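Long-range contact in cellulase (PDB 5E09), which probably hydrolyses internal beta-1,4-glucosidic bonds of cellulose with a family 5 barrel, aided by a family 46 carbohydrate-binding module: residues Q428-T440 with F447-A459. Residues are numbered along the deposited sequence; the frame is centred on the assembly and turned at random.
Sequences QLQNVDEPTLENT and FAIPAHFNGDSVA
Glu438 lays its side chain across the Pro450 ring at about a right angle, CB of Glu438 lying 3.9 Å from CB of Pro450, and carries its carboxylate on to His452. With CG anti to the carbonyl carbon (chi1 -62°) and the chain extended beyond it, OE2 of Glu438 reaches the ring edge of His452 and accepts a hydrogen bond from NE2 at 2.6 Å. That bond is bent, with 142° at the hydrogen; NE2 meets OE2 on its anti side, and the carboxylate and imidazole planes stand 50° apart. The proximity of the two groups would probably favour a protonated imidazole. Beside this pair the backbones belong to an antiparallel hairpin, in which Thr436 and His452 form a hydrogen-bonded pair, each N bonding the other's O, and Leu437 and Ala451 a non-hydrogen-bonded one. CD2 of Leu437 packs 3.7 Å from CB of Ala451, while CB of Leu437 meets CG2 of Ile449. At the far end, Thr440 turns CG2 to CZ of Phe447, 3.5 Å away, and its CB rests against CD of Pro450.

Toward the linker, a type I' turn from Phe453 to Asp456, closed by the bond from N of Asp456 to O of Phe453, lies against the chain leaving strand 425-432. Asn454 grips it twice: its O accepts from N of Asp433 at 3.0 Å, and its ND2 donates to O of Glu434 at 2.9 Å, from above the carbonyl plane. Gly455 approaches Val432 closely, its O being 3.3 Å from CG1; a water donates to that oxygen and weakly accepts from NE2 of Gln430, which also bonds the oxygen directly but weakly, while OE1 bonds Thr411. The turn thus ties the X2 module's last strand to the carbohydrate-binding module, where strands 436-443 and 447-452 pair between strands 532-536 and 494-497, with Leu437 and Ile449 packed on Tyr524 of strand 521-529.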
loop_
_atom_site.group_PDB
_atom_site.type_symbol
_atom_site.label_atom_id
_atom_site.label_comp_id
_atom_site.label_asym_id
_atom_site.label_seq_id
_atom_site.Cartn_x
_atom_site.Cartn_y
_atom_site.Cartn_z
ATOM N N GLN A 428 -16.996 -12.588 8.586
ATOM C CA GLN A 428 -17.582 -11.912 9.734
ATOM C C GLN A 428 -19.103 -12.023 9.635
ATOM O O GLN A 428 -19.703 -11.553 8.669
ATOM C CB GLN A 428 -17.148 -10.440 9.785
ATOM C CG GLN A 428 -15.659 -10.210 9.529
ATOM C CD GLN A 428 -14.777 -10.648 10.687
ATOM O OE1 GLN A 428 -15.018 -10.287 11.840
ATOM N NE2 GLN A 428 -13.740 -11.421 10.383
ATOM N N LEU A 429 -19.724 -12.661 10.620
ATOM C CA LEU A 429 -21.177 -12.807 10.637
ATOM C C LEU A 429 -21.810 -11.577 11.287
ATOM O O LEU A 429 -21.851 -11.459 12.514
ATOM C CB LEU A 429 -21.577 -14.090 11.370
ATOM C CG LEU A 429 -23.061 -14.433 11.517
ATOM C CD1 LEU A 429 -23.789 -14.344 10.185
ATOM C CD2 LEU A 429 -23.210 -15.826 12.111
ATOM N N GLN A 430 -22.291 -10.658 10.451
ATOM C CA GLN A 430 -22.823 -9.384 10.923
ATOM C C GLN A 430 -24.337 -9.411 11.131
ATOM O O GLN A 430 -25.092 -9.607 10.179
ATOM C CB GLN A 430 -22.478 -8.262 9.932
ATOM C CG GLN A 430 -20.994 -8.074 9.640
ATOM C CD GLN A 430 -20.196 -7.682 10.872
ATOM O OE1 GLN A 430 -19.339 -8.435 11.330
ATOM N NE2 GLN A 430 -20.475 -6.503 11.412
ATOM N N ASN A 431 -24.778 -9.203 12.371
ATOM C CA ASN A 431 -26.189 -8.946 12.645
ATOM C C ASN A 431 -26.467 -7.462 12.439
ATOM O O ASN A 431 -26.003 -6.634 13.214
ATOM C CB ASN A 431 -26.565 -9.367 14.073
ATOM C CG ASN A 431 -28.071 -9.554 14.260
ATOM O OD1 ASN A 431 -28.827 -9.639 13.287
ATOM N ND2 ASN A 431 -28.509 -9.626 15.515
ATOM N N VAL A 432 -27.209 -7.116 11.398
ATOM C CA VAL A 432 -27.434 -5.707 11.123
ATOM C C VAL A 432 -28.889 -5.294 11.240
ATOM O O VAL A 432 -29.808 -6.113 11.176
ATOM C CB VAL A 432 -26.938 -5.318 9.712
ATOM C CG1 VAL A 432 -25.453 -5.613 9.574
ATOM C CG2 VAL A 432 -27.735 -6.047 8.646
ATOM N N ASP A 433 -29.069 -3.998 11.442
ATOM C CA ASP A 433 -30.337 -3.342 11.226
ATOM C C ASP A 433 -30.087 -2.220 10.226
ATOM O O ASP A 433 -28.932 -1.881 9.934
ATOM C CB ASP A 433 -30.903 -2.798 12.534
ATOM C CG ASP A 433 -32.388 -3.042 12.668
ATOM O OD1 ASP A 433 -33.125 -2.789 11.685
ATOM O OD2 ASP A 433 -32.811 -3.494 13.756
ATOM N N GLU A 434 -31.156 -1.641 9.699
ATOM C CA GLU A 434 -31.010 -0.515 8.791
ATOM C C GLU A 434 -30.372 0.671 9.510
ATOM O O GLU A 434 -30.916 1.154 10.509
ATOM C CB GLU A 434 -32.361 -0.117 8.218
ATOM C CG GLU A 434 -32.324 1.115 7.340
ATOM C CD GLU A 434 -33.688 1.774 7.216
ATOM O OE1 GLU A 434 -34.321 2.057 8.258
ATOM O OE2 GLU A 434 -34.134 1.999 6.070
ATOM N N PRO A 435 -29.218 1.147 9.002
ATOM C CA PRO A 435 -28.509 2.269 9.633
ATOM C C PRO A 435 -29.336 3.562 9.626
ATOM O O PRO A 435 -30.142 3.786 8.724
ATOM C CB PRO A 435 -27.233 2.414 8.784
ATOM C CG PRO A 435 -27.546 1.771 7.485
ATOM C CD PRO A 435 -28.535 0.669 7.785
ATOM N N THR A 436 -29.119 4.403 10.630
ATOM C CA THR A 436 -29.938 5.587 10.864
ATOM C C THR A 436 -29.081 6.819 11.157
ATOM O O THR A 436 -28.108 6.744 11.909
ATOM C CB THR A 436 -30.923 5.346 12.042
ATOM O OG1 THR A 436 -31.792 4.258 11.718
ATOM C CG2 THR A 436 -31.763 6.580 12.340
ATOM N N LEU A 437 -29.449 7.951 10.561
ATOM C CA LEU A 437 -28.767 9.210 10.827
ATOM C C LEU A 437 -29.703 10.204 11.504
ATOM O O LEU A 437 -30.921 10.054 11.450
ATOM C CB LEU A 437 -28.222 9.801 9.532
ATOM C CG LEU A 437 -27.328 8.858 8.736
ATOM C CD1 LEU A 437 -27.017 9.456 7.378
ATOM C CD2 LEU A 437 -26.057 8.561 9.514
ATOM N N GLU A 438 -29.126 11.224 12.131
ATOM C CA GLU A 438 -29.905 12.227 12.847
ATOM C C GLU A 438 -29.665 13.648 12.345
ATOM O O GLU A 438 -28.639 13.942 11.730
ATOM C CB GLU A 438 -29.589 12.160 14.341
ATOM C CG GLU A 438 -29.954 10.835 14.983
ATOM C CD GLU A 438 -29.650 10.806 16.465
ATOM O OE1 GLU A 438 -29.220 11.849 17.003
ATOM O OE2 GLU A 438 -29.836 9.743 17.093
ATOM N N ASN A 439 -30.622 14.530 12.617
ATOM C CA ASN A 439 -30.441 15.956 12.365
ATOM C C ASN A 439 -29.281 16.507 13.178
ATOM O O ASN A 439 -28.991 16.020 14.277
ATOM C CB ASN A 439 -31.712 16.736 12.702
ATOM C CG ASN A 439 -32.906 16.266 11.910
ATOM O OD1 ASN A 439 -32.763 15.741 10.811
ATOM N ND2 ASN A 439 -34.097 16.450 12.466
ATOM N N THR A 440 -28.614 17.521 12.645
ATOM C CA THR A 440 -27.534 18.144 13.395
ATOM C C THR A 440 -27.296 19.554 12.888
ATOM O O THR A 440 -27.779 19.931 11.827
ATOM C CB THR A 440 -26.224 17.323 13.307
ATOM O OG1 THR A 440 -25.233 17.893 14.172
ATOM C CG2 THR A 440 -25.696 17.310 11.889
ATOM N N PHE A 447 -17.996 19.449 11.765
ATOM C CA PHE A 447 -19.275 18.849 11.412
ATOM C C PHE A 447 -19.270 17.320 11.476
ATOM O O PHE A 447 -18.450 16.651 10.845
ATOM C CB PHE A 447 -19.709 19.306 10.020
ATOM C CG PHE A 447 -21.156 19.040 9.731
ATOM C CD1 PHE A 447 -22.130 19.947 10.115
ATOM C CD2 PHE A 447 -21.545 17.870 9.093
ATOM C CE1 PHE A 447 -23.470 19.698 9.864
ATOM C CE2 PHE A 447 -22.878 17.615 8.835
ATOM C CZ PHE A 447 -23.843 18.530 9.219
ATOM N N ALA A 448 -20.205 16.779 12.244
ATOM C CA ALA A 448 -20.388 15.341 12.324
ATOM C C ALA A 448 -21.866 14.981 12.443
ATOM O O ALA A 448 -22.581 15.516 13.286
ATOM C CB ALA A 448 -19.608 14.770 13.501
ATOM N N ILE A 449 -22.311 14.074 11.583
ATOM C CA ILE A 449 -23.658 13.526 11.635
ATOM C C ILE A 449 -23.749 12.399 12.648
ATOM O O ILE A 449 -23.069 11.389 12.503
ATOM C CB ILE A 449 -24.079 12.982 10.266
ATOM C CG1 ILE A 449 -23.887 14.055 9.192
ATOM C CG2 ILE A 449 -25.513 12.462 10.315
ATOM C CD1 ILE A 449 -23.837 13.511 7.782
ATOM N N PRO A 450 -24.581 12.567 13.686
ATOM C CA PRO A 450 -24.812 11.455 14.613
ATOM C C PRO A 450 -25.343 10.243 13.857
ATOM O O PRO A 450 -26.262 10.369 13.048
ATOM C CB PRO A 450 -25.852 12.013 15.589
ATOM C CG PRO A 450 -25.666 13.497 15.530
ATOM C CD PRO A 450 -25.286 13.794 14.101
ATOM N N ALA A 451 -24.749 9.085 14.100
ATOM C CA ALA A 451 -25.041 7.911 13.292
ATOM C C ALA A 451 -25.339 6.685 14.135
ATOM O O ALA A 451 -24.629 6.386 15.093
ATOM C CB ALA A 451 -23.880 7.624 12.356
ATOM N N HIS A 452 -26.404 5.983 13.773
ATOM C CA HIS A 452 -26.678 4.670 14.327
ATOM C C HIS A 452 -26.312 3.649 13.265
ATOM O O HIS A 452 -27.108 3.358 12.369
ATOM C CB HIS A 452 -28.144 4.538 14.743
ATOM C CG HIS A 452 -28.563 5.515 15.796
ATOM N ND1 HIS A 452 -28.191 5.389 17.119
ATOM C CD2 HIS A 452 -29.326 6.631 15.725
ATOM C CE1 HIS A 452 -28.705 6.388 17.815
ATOM N NE2 HIS A 452 -29.397 7.156 16.993
ATOM N N PHE A 453 -25.093 3.128 13.352
ATOM C CA PHE A 453 -24.562 2.243 12.325
ATOM C C PHE A 453 -25.260 0.885 12.333
ATOM O O PHE A 453 -25.365 0.225 11.289
ATOM C CB PHE A 453 -23.049 2.065 12.503
ATOM C CG PHE A 453 -22.254 3.315 12.210
ATOM C CD1 PHE A 453 -22.086 3.757 10.906
ATOM C CD2 PHE A 453 -21.677 4.044 13.236
ATOM C CE1 PHE A 453 -21.362 4.900 10.631
ATOM C CE2 PHE A 453 -20.948 5.192 12.970
ATOM C CZ PHE A 453 -20.793 5.621 11.667
ATOM N N ASN A 454 -25.731 0.477 13.508
ATOM C CA ASN A 454 -26.508 -0.750 13.649
ATOM C C ASN A 454 -25.839 -1.979 13.031
ATOM O O ASN A 454 -26.475 -2.738 12.303
ATOM C CB ASN A 454 -27.895 -0.551 13.031
ATOM C CG ASN A 454 -28.719 0.466 13.787
ATOM O OD1 ASN A 454 -28.498 0.683 14.978
ATOM N ND2 ASN A 454 -29.678 1.093 13.107
ATOM N N GLY A 455 -24.552 -2.162 13.310
ATOM C CA GLY A 455 -23.823 -3.319 12.818
ATOM C C GLY A 455 -23.396 -3.233 11.363
ATOM O O GLY A 455 -22.803 -4.164 10.828
ATOM N N ASP A 456 -23.687 -2.112 10.716
ATOM C CA ASP A 456 -23.345 -1.950 9.306
ATOM C C ASP A 456 -22.083 -1.092 9.160
ATOM O O ASP A 456 -21.628 -0.491 10.130
ATOM C CB ASP A 456 -24.519 -1.330 8.550
ATOM C CG ASP A 456 -24.609 -1.809 7.120
ATOM O OD1 ASP A 456 -23.588 -2.298 6.587
ATOM O OD2 ASP A 456 -25.703 -1.686 6.529
ATOM N N SER A 457 -21.510 -1.041 7.961
ATOM C CA SER A 457 -20.301 -0.249 7.747
ATOM C C SER A 457 -20.360 0.542 6.442
ATOM O O SER A 457 -20.835 0.042 5.418
ATOM C CB SER A 457 -19.051 -1.145 7.773
ATOM O OG SER A 457 -19.111 -2.176 6.803
ATOM N N VAL A 458 -19.885 1.787 6.497
ATOM C CA VAL A 458 -19.922 2.680 5.346
ATOM C C VAL A 458 -18.877 2.299 4.306
ATOM O O VAL A 458 -17.680 2.241 4.594
ATOM C CB VAL A 458 -19.697 4.148 5.760
ATOM C CG1 VAL A 458 -19.766 5.054 4.549
ATOM C CG2 VAL A 458 -20.725 4.568 6.796
ATOM N N ALA A 459 -19.346 2.035 3.093
ATOM C CA ALA A 459 -18.465 1.745 1.972
ATOM C C ALA A 459 -18.035 3.050 1.316
ATOM O O ALA A 459 -16.846 3.279 1.089
ATOM C CB ALA A 459 -19.156 0.840 0.957
HETATM O O HOH W 1 -20.775 -4.393 8.928
HETATM O O HOH W 2 -31.557 2.992 14.709
HETATM O O HOH W 3 -22.074 18.808 14.369
#